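Local coordinates for conserved hypothetical protein (Pyrococcus furiosus, PDB 1Y81) that is of unknown function but binds coenzyme A in a Rossmann-like domain of the CoA-binding family, at residues A22-A27 with D52-L57; L97-G102 with Y119-C124. All blocks are in the same frame, centred on the assembly; numbering follows the deposited sequence.

Contact 1 (A22-A27 with D52-L57); sequences ASKNPA and DEIEGL. With COA (coenzyme A), chain C.
The flat carboxylate of Glu53 is gripped at both oxygens. Glu53 OE2 forms a salt bridge to Lys24 NZ at 2.6 Å, while Glu53 OE1 is met nearly along its C-O axis by Gly56 N at 2.9 Å. The backbone carbonyl of Glu53 has the same ammonium group above its plane, 39° out of it, in a longer hydrogen bond of 3.3 Å from Lys24 NZ to Glu53 O. Glu53 reaches back by placing CG in the crowded position between backbone N and carbonyl carbon (chi1 61°) and bending at chi2; Lys24 bends at chi3 and chi4 and crosses it at about a right angle. These contacts join a small antiparallel hairpin, strands 53-54 and 57-58 linked by a type I' turn from Ile54 to Leu57, to the loop after strand 16-20 of the Rossmann-like fold. Ile54 points toward that loop, its CD1 3.7 Å from Ala22 CB. Ile54 CG2 lies 3.6 Å from Ser23 O, and CG1 packs against Lys24 CG; Leu34 of helix 29-39 and Pro46 also touch this buried side chain. Ser23 heads away from the hairpin, OG anti to the backbone N (chi1 179°), and donates to O8A of the coenzyme A 3'-phosphate at 2.6 Å. The same Ser23 OG accepts from Asn25 N at 2.9 Å, closing an ST turn.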
loop_
_atom_site.group_PDB
_atom_site.type_symbol
_atom_site.label_atom_id
_atom_site.label_comp_id
_atom_site.label_asym_id
_atom_site.label_seq_id
_atom_site.Cartn_x
_atom_site.Cartn_y
_atom_site.Cartn_z
ATOM N N ALA A 22 0.159 -3.756 5.853
ATOM C CA ALA A 22 -1.001 -4.321 6.553
ATOM C C ALA A 22 -0.488 -5.186 7.692
ATOM O O ALA A 22 0.519 -5.826 7.547
ATOM C CB ALA A 22 -1.843 -5.181 5.613
ATOM N N SER A 23 -1.190 -5.175 8.827
ATOM C CA SER A 23 -0.709 -5.860 10.013
ATOM C C SER A 23 -1.858 -6.505 10.764
ATOM O O SER A 23 -3.002 -6.076 10.626
ATOM C CB SER A 23 -0.011 -4.863 10.939
ATOM O OG SER A 23 0.430 -5.525 12.102
ATOM N N LYS A 24 -1.532 -7.562 11.530
ATOM C CA LYS A 24 -2.492 -8.166 12.452
ATOM C C LYS A 24 -2.522 -7.433 13.794
ATOM O O LYS A 24 -3.406 -7.671 14.608
ATOM C CB LYS A 24 -2.134 -9.629 12.694
ATOM C CG LYS A 24 -2.479 -10.574 11.575
ATOM C CD LYS A 24 -1.949 -11.969 11.892
ATOM C CE LYS A 24 -2.971 -12.801 12.580
ATOM N NZ LYS A 24 -3.854 -13.447 11.580
ATOM N N ASN A 25 -1.527 -6.567 14.028
ATOM C CA ASN A 25 -1.435 -5.783 15.262
ATOM C C ASN A 25 -2.484 -4.666 15.280
ATOM O O ASN A 25 -2.372 -3.708 14.510
ATOM C CB ASN A 25 -0.011 -5.211 15.421
ATOM C CG ASN A 25 0.180 -4.440 16.736
ATOM O OD1 ASN A 25 -0.794 -4.119 17.452
ATOM N ND2 ASN A 25 1.437 -4.130 17.055
ATOM N N PRO A 26 -3.518 -4.786 16.158
ATOM C CA PRO A 26 -4.614 -3.783 16.163
ATOM C C PRO A 26 -4.178 -2.361 16.499
ATOM O O PRO A 26 -4.899 -1.403 16.174
ATOM C CB PRO A 26 -5.608 -4.323 17.196
ATOM C CG PRO A 26 -4.809 -5.290 18.039
ATOM C CD PRO A 26 -3.725 -5.841 17.175
ATOM N N ALA A 27 -3.000 -2.213 17.093
ATOM C CA ALA A 27 -2.452 -0.890 17.393
ATOM C C ALA A 27 -1.792 -0.201 16.181
ATOM O O ALA A 27 -1.487 1.003 16.220
ATOM C CB ALA A 27 -1.476 -0.968 18.574
ATOM N N ASP A 52 0.520 -14.818 6.766
ATOM C CA ASP A 52 -0.044 -15.558 5.635
ATOM C C ASP A 52 -1.509 -15.153 5.385
ATOM O O ASP A 52 -2.006 -15.286 4.264
ATOM C CB ASP A 52 0.110 -17.082 5.813
ATOM C CG ASP A 52 -0.830 -17.647 6.836
ATOM O OD1 ASP A 52 -1.023 -17.004 7.895
ATOM O OD2 ASP A 52 -1.387 -18.750 6.584
ATOM N N GLU A 53 -2.171 -14.641 6.429
ATOM C CA GLU A 53 -3.528 -14.061 6.333
ATOM C C GLU A 53 -3.720 -12.958 7.360
ATOM O O GLU A 53 -3.115 -12.996 8.442
ATOM C CB GLU A 53 -4.647 -15.127 6.498
ATOM C CG GLU A 53 -4.669 -15.898 7.857
ATOM C CD GLU A 53 -5.256 -15.099 9.047
ATOM O OE1 GLU A 53 -6.104 -14.218 8.857
ATOM O OE2 GLU A 53 -4.856 -15.369 10.204
ATOM N N ILE A 54 -4.543 -11.974 7.010
ATOM C CA ILE A 54 -5.038 -10.982 7.977
ATOM C C ILE A 54 -6.553 -10.827 7.819
ATOM O O ILE A 54 -7.035 -10.626 6.712
ATOM C CB ILE A 54 -4.342 -9.591 7.819
ATOM C CG1 ILE A 54 -2.813 -9.731 7.801
ATOM C CG2 ILE A 54 -4.816 -8.625 8.940
ATOM C CD1 ILE A 54 -2.068 -8.424 7.464
ATOM N N GLU A 55 -7.296 -10.915 8.932
ATOM C CA GLU A 55 -8.773 -10.912 8.921
ATOM C C GLU A 55 -9.302 -12.008 7.964
ATOM O O GLU A 55 -10.364 -11.859 7.344
ATOM C CB GLU A 55 -9.343 -9.524 8.561
ATOM C CG GLU A 55 -9.162 -8.447 9.665
ATOM C CD GLU A 55 -9.851 -8.822 10.963
ATOM O OE1 GLU A 55 -11.093 -8.894 10.972
ATOM O OE2 GLU A 55 -9.155 -9.054 11.978
ATOM N N GLY A 56 -8.538 -13.092 7.855
ATOM C CA GLY A 56 -8.912 -14.230 7.000
ATOM C C GLY A 56 -8.512 -14.028 5.553
ATOM O O GLY A 56 -8.576 -14.951 4.755
ATOM N N LEU A 57 -8.103 -12.808 5.215
ATOM C CA LEU A 57 -7.709 -12.480 3.840
ATOM C C LEU A 57 -6.288 -12.896 3.531
ATOM O O LEU A 57 -5.374 -12.645 4.310
ATOM C CB LEU A 57 -7.858 -10.970 3.586
ATOM C CG LEU A 57 -9.247 -10.352 3.691
ATOM C CD1 LEU A 57 -9.138 -8.845 3.645
ATOM C CD2 LEU A 57 -10.173 -10.892 2.567
HETATM N N1A COA C . 6.478 -5.197 2.833
HETATM C C2A COA C . 5.295 -5.167 3.527
HETATM N N3A COA C . 5.283 -4.825 4.857
HETATM C C4A COA C . 6.451 -4.556 5.497
HETATM C C5A COA C . 7.669 -4.583 4.821
HETATM C C6A COA C . 7.681 -4.907 3.472
HETATM N N6A COA C . 8.826 -4.950 2.807
HETATM N N7A COA C . 8.643 -4.246 5.703
HETATM C C8A COA C . 8.062 -4.005 6.905
HETATM N N9A COA C . 6.713 -4.199 6.786
HETATM C C1B COA C . 5.672 -4.095 7.833
HETATM C C2B COA C . 6.240 -4.171 9.251
HETATM O O2B COA C . 6.758 -5.478 9.605
HETATM C C3B COA C . 4.997 -3.695 10.014
HETATM O O3B COA C . 4.050 -4.724 10.229
HETATM P P3B COA C . 4.116 -5.665 11.556
HETATM O O7A COA C . 3.942 -7.106 11.175
HETATM O O8A COA C . 3.016 -5.202 12.443
HETATM O O9A COA C . 5.492 -5.555 12.138
HETATM C C4B COA C . 4.337 -2.675 9.076
HETATM O O4B COA C . 4.905 -2.907 7.776
HETATM C C5B COA C . 4.560 -1.214 9.513
HETATM O O5B COA C . 5.953 -0.998 9.609
HETATM P P1A COA C . 6.616 -0.424 10.959
HETATM O O1A COA C . 8.120 -0.489 10.853
HETATM O O2A COA C . 6.026 -1.133 12.158
HETATM O O3A COA C . 6.146 1.112 10.859
HETATM P P2A COA C . 5.129 1.843 11.864
HETATM O O4A COA C . 5.753 1.953 13.232
HETATM O O5A COA C . 3.768 1.254 11.932
HETATM O O6A COA C . 4.999 3.293 11.205
HETATM C CBP COA C . 4.801 4.870 9.399
HETATM C CCP COA C . 4.427 3.464 9.920
HETATM C CDP COA C . 4.186 5.010 8.000
HETATM C CEP COA C . 6.317 4.982 9.266
HETATM C CAP COA C . 4.299 5.965 10.369
HETATM O OAP COA C . 4.740 7.244 9.948
HETATM C C9P COA C . 2.798 5.889 10.356
HETATM O O9P COA C . 2.164 5.101 11.314
HETATM N N8P COA C . 2.176 6.553 9.372
HETATM C C7P COA C . 0.742 6.534 9.113
HETATM C C6P COA C . -0.055 7.421 9.992
HETATM C C5P COA C . -1.485 7.351 9.536
HETATM O O5P COA C . -1.905 6.477 8.742
HETATM N N4P COA C . -2.199 8.295 10.092
HETATM C C3P COA C . -3.591 8.535 9.893
HETATM C C2P COA C . -3.815 9.982 9.453
HETATM S S1P COA C . -3.055 10.286 7.823
HETATM O O HOH W 1 -6.243 -11.063 11.685
#

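Contact 2 (L97-G102 with Y119-C124). With COA (coenzyme A), chain C; SCN (thiocyanate ion), chain B.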
loop_
_atom_site.group_PDB
_atom_site.type_symbol
_atom_site.label_atom_id
_atom_site.label_comp_id
_atom_site.label_asym_id
_atom_site.label_seq_id
_atom_site.Cartn_x
_atom_site.Cartn_y
_atom_site.Cartn_z
ATOM N N LEU A 97 0.438 4.946 -6.680
ATOM C CA LEU A 97 1.047 4.603 -5.396
ATOM C C LEU A 97 0.753 5.699 -4.356
ATOM O O LEU A 97 1.171 6.846 -4.518
ATOM C CB LEU A 97 2.564 4.375 -5.554
ATOM C CG LEU A 97 3.146 3.422 -6.630
ATOM C CD1 LEU A 97 4.685 3.357 -6.529
ATOM C CD2 LEU A 97 2.541 2.012 -6.545
ATOM N N TRP A 98 0.034 5.322 -3.297
ATOM C CA TRP A 98 -0.467 6.252 -2.281
ATOM C C TRP A 98 0.318 6.068 -0.999
ATOM O O TRP A 98 0.294 4.993 -0.418
ATOM C CB TRP A 98 -1.944 5.956 -2.019
ATOM C CG TRP A 98 -2.609 6.844 -0.968
ATOM C CD1 TRP A 98 -2.314 6.917 0.380
ATOM C CD2 TRP A 98 -3.701 7.747 -1.187
ATOM N NE1 TRP A 98 -3.153 7.838 0.998
ATOM C CE2 TRP A 98 -4.010 8.352 0.057
ATOM C CE3 TRP A 98 -4.443 8.113 -2.326
ATOM C CZ2 TRP A 98 -5.039 9.307 0.196
ATOM C CZ3 TRP A 98 -5.463 9.064 -2.186
ATOM C CH2 TRP A 98 -5.749 9.647 -0.935
ATOM N N PHE A 99 0.984 7.125 -0.538
ATOM C CA PHE A 99 1.772 7.045 0.697
ATOM C C PHE A 99 1.064 7.745 1.843
ATOM O O PHE A 99 0.789 8.956 1.765
ATOM C CB PHE A 99 3.185 7.622 0.486
ATOM C CG PHE A 99 3.998 6.855 -0.526
ATOM C CD1 PHE A 99 4.937 5.909 -0.114
ATOM C CD2 PHE A 99 3.815 7.078 -1.893
ATOM C CE1 PHE A 99 5.696 5.164 -1.065
ATOM C CE2 PHE A 99 4.554 6.353 -2.845
ATOM C CZ PHE A 99 5.486 5.391 -2.440
ATOM N N GLN A 100 0.750 6.992 2.905
ATOM C CA GLN A 100 0.217 7.595 4.134
ATOM C C GLN A 100 1.261 8.534 4.705
ATOM O O GLN A 100 2.458 8.294 4.522
ATOM C CB GLN A 100 -0.128 6.524 5.171
ATOM C CG GLN A 100 -1.369 5.749 4.838
ATOM C CD GLN A 100 -2.621 6.577 4.898
ATOM O OE1 GLN A 100 -3.096 7.059 3.866
ATOM N NE2 GLN A 100 -3.182 6.750 6.106
ATOM N N PRO A 101 0.813 9.635 5.360
ATOM C CA PRO A 101 1.777 10.530 6.005
ATOM C C PRO A 101 2.723 9.763 6.915
ATOM O O PRO A 101 2.269 8.976 7.777
ATOM C CB PRO A 101 0.889 11.475 6.813
ATOM C CG PRO A 101 -0.364 11.556 6.048
ATOM C CD PRO A 101 -0.569 10.131 5.507
ATOM N N GLY A 102 4.022 9.978 6.713
ATOM C CA GLY A 102 5.080 9.306 7.469
ATOM C C GLY A 102 5.814 8.268 6.648
ATOM O O GLY A 102 6.934 7.880 6.988
ATOM N N TYR A 119 1.123 9.442 -7.863
ATOM C CA TYR A 119 1.354 9.183 -6.442
ATOM C C TYR A 119 0.673 10.222 -5.580
ATOM O O TYR A 119 0.308 11.303 -6.060
ATOM C CB TYR A 119 2.855 9.136 -6.131
ATOM C CG TYR A 119 3.556 10.481 -6.231
ATOM C CD1 TYR A 119 3.588 11.361 -5.138
ATOM C CD2 TYR A 119 4.174 10.880 -7.422
ATOM C CE1 TYR A 119 4.230 12.609 -5.230
ATOM C CE2 TYR A 119 4.817 12.119 -7.525
ATOM C CZ TYR A 119 4.840 12.976 -6.428
ATOM O OH TYR A 119 5.470 14.201 -6.523
ATOM N N SER A 120 0.522 9.897 -4.296
ATOM C CA SER A 120 -0.061 10.805 -3.328
ATOM C C SER A 120 0.840 10.859 -2.095
ATOM O O SER A 120 1.240 9.804 -1.554
ATOM C CB SER A 120 -1.484 10.365 -2.965
ATOM O OG SER A 120 -2.091 11.251 -2.033
ATOM N N PHE A 121 1.200 12.084 -1.693
ATOM C CA PHE A 121 1.866 12.353 -0.405
ATOM C C PHE A 121 0.917 13.185 0.448
ATOM O O PHE A 121 0.107 13.951 -0.089
ATOM C CB PHE A 121 3.157 13.177 -0.590
ATOM C CG PHE A 121 4.366 12.393 -1.067
ATOM C CD1 PHE A 121 4.264 11.070 -1.550
ATOM C CD2 PHE A 121 5.628 13.007 -1.061
ATOM C CE1 PHE A 121 5.414 10.372 -1.996
ATOM C CE2 PHE A 121 6.771 12.324 -1.500
ATOM C CZ PHE A 121 6.659 10.994 -1.969
ATOM N N GLY A 122 1.015 13.031 1.770
ATOM C CA GLY A 122 0.358 13.951 2.725
ATOM C C GLY A 122 -1.143 13.857 2.883
ATOM O O GLY A 122 -1.746 14.687 3.578
ATOM N N ARG A 123 -1.754 12.863 2.237
ATOM C CA ARG A 123 -3.204 12.667 2.291
ATOM C C ARG A 123 -3.535 11.371 3.020
ATOM O O ARG A 123 -2.879 10.336 2.815
ATOM C CB ARG A 123 -3.819 12.625 0.892
ATOM C CG ARG A 123 -3.860 13.983 0.171
ATOM C CD ARG A 123 -4.864 13.969 -0.975
ATOM N NE ARG A 123 -4.413 13.171 -2.112
ATOM C CZ ARG A 123 -5.222 12.630 -3.022
ATOM N NH1 ARG A 123 -6.545 12.783 -2.932
ATOM N NH2 ARG A 123 -4.709 11.922 -4.023
ATOM N N CYS A 124 -4.560 11.447 3.859
ATOM C CA CYS A 124 -4.976 10.336 4.683
ATOM C C CYS A 124 -6.046 9.476 3.970
ATOM O O CYS A 124 -7.149 9.937 3.763
ATOM C CB CYS A 124 -5.528 10.893 5.989
ATOM S SG CYS A 124 -4.288 11.712 7.017
HETATM N N1A COA C . 6.478 -5.197 2.833
HETATM C C2A COA C . 5.295 -5.167 3.527
HETATM N N3A COA C . 5.283 -4.825 4.857
HETATM C C4A COA C . 6.451 -4.556 5.497
HETATM C C5A COA C . 7.669 -4.583 4.821
HETATM C C6A COA C . 7.681 -4.907 3.472
HETATM N N6A COA C . 8.826 -4.950 2.807
HETATM N N7A COA C . 8.643 -4.246 5.703
HETATM C C8A COA C . 8.062 -4.005 6.905
HETATM N N9A COA C . 6.713 -4.199 6.786
HETATM C C1B COA C . 5.672 -4.095 7.833
HETATM C C2B COA C . 6.240 -4.171 9.251
HETATM O O2B COA C . 6.758 -5.478 9.605
HETATM C C3B COA C . 4.997 -3.695 10.014
HETATM O O3B COA C . 4.050 -4.724 10.229
HETATM P P3B COA C . 4.116 -5.665 11.556
HETATM O O7A COA C . 3.942 -7.106 11.175
HETATM O O8A COA C . 3.016 -5.202 12.443
HETATM O O9A COA C . 5.492 -5.555 12.138
HETATM C C4B COA C . 4.337 -2.675 9.076
HETATM O O4B COA C . 4.905 -2.907 7.776
HETATM C C5B COA C . 4.560 -1.214 9.513
HETATM O O5B COA C . 5.953 -0.998 9.609
HETATM P P1A COA C . 6.616 -0.424 10.959
HETATM O O1A COA C . 8.120 -0.489 10.853
HETATM O O2A COA C . 6.026 -1.133 12.158
HETATM O O3A COA C . 6.146 1.112 10.859
HETATM P P2A COA C . 5.129 1.843 11.864
HETATM O O4A COA C . 5.753 1.953 13.232
HETATM O O5A COA C . 3.768 1.254 11.932
HETATM O O6A COA C . 4.999 3.293 11.205
HETATM C CBP COA C . 4.801 4.870 9.399
HETATM C CCP COA C . 4.427 3.464 9.920
HETATM C CDP COA C . 4.186 5.010 8.000
HETATM C CEP COA C . 6.317 4.982 9.266
HETATM C CAP COA C . 4.299 5.965 10.369
HETATM O OAP COA C . 4.740 7.244 9.948
HETATM C C9P COA C . 2.798 5.889 10.356
HETATM O O9P COA C . 2.164 5.101 11.314
HETATM N N8P COA C . 2.176 6.553 9.372
HETATM C C7P COA C . 0.742 6.534 9.113
HETATM C C6P COA C . -0.055 7.421 9.992
HETATM C C5P COA C . -1.485 7.351 9.536
HETATM O O5P COA C . -1.905 6.477 8.742
HETATM N N4P COA C . -2.199 8.295 10.092
HETATM C C3P COA C . -3.591 8.535 9.893
HETATM C C2P COA C . -3.815 9.982 9.453
HETATM S S1P COA C . -3.055 10.286 7.823
HETATM S S SCN B . -7.371 8.886 9.251
HETATM C C SCN B . -6.503 8.054 7.972
HETATM N N SCN B . -5.965 7.551 7.067
HETATM O O HOH W 2 -1.149 10.515 0.558
HETATM O O HOH W 3 2.629 10.895 2.577
#
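The sulfur end of the coenzyme A pocket is built here: Cys124 SG is joined to S1P of coenzyme A by a disulfide of 2.1 Å, and Pro101 lays CG and CD alongside the linked sulfurs. Gln100, bent at chi2, sends its carboxamide beside the pantetheine arm. Gln100 NE2 donates to COA O5P at 2.9 Å and also to the nitrogen of a thiocyanate ion, which Met126 N holds as well. On the other end of this amide, Gln100 OE1 accepts from Ile125 N and, in its carbonyl plane, from Trp98 NE1 at 3.0 Å, so the amide's rotation is fixed from both ends. The Trp98 NH also makes a weak bond to Arg123 O. Strands 96-99 and 118-120 are parallel neighbours joined through helix 106-115 in a beta-alpha-beta unit, 118-120 being the outermost strand of this end of the sheet. Ser120 N donates to Leu97 O at 3.1 Å, and Phe99 N to Ser120 O at 2.9 Å. Past this pairing waters take over: two donate to Phe99 O, one accepting from Gly122 N, the other from Arg123 N and Ser120 OG. Trp98, with CG anti to its backbone N (chi1 180°), takes Ser120 CB over one face in a CH-pi contact, 4.1 Å from the six-membered ring centroid. Arg123 bends at chi3 so that one face of its guanidinium lies against Trp98, Arg123 NH2 3.5 Å from Trp98 CZ3, the planes 41° apart. On the opposite sheet face, in an offset edge-to-face pair, Phe121 turns its ring edge toward the face of Phe99, centroids 5.6 Å apart and planes at 83°.

How the contacts relate
From the N terminus, strand 16-20 leads into the loop of contact 1, whose partner hairpin arrives only after helix 29-39 and strand 43-47; contact 1 closes that excursion and ties the hairpin to the loop. The chain then runs through strand 72-75 and helix 79-91 before contact 2 closes the shorter loop carrying helix 106-115, tying together the last two strands of the parallel sheet. The two are in series, neither nesting nor crossing. The centres of contact 1 and contact 2 are about 21 Å apart, on opposite sides of the chain's centre. Coenzyme A spans the interval: residues 22-27 meet its 3'-phosphate, whereas 97-102 and 119-124 hold its pantetheine end.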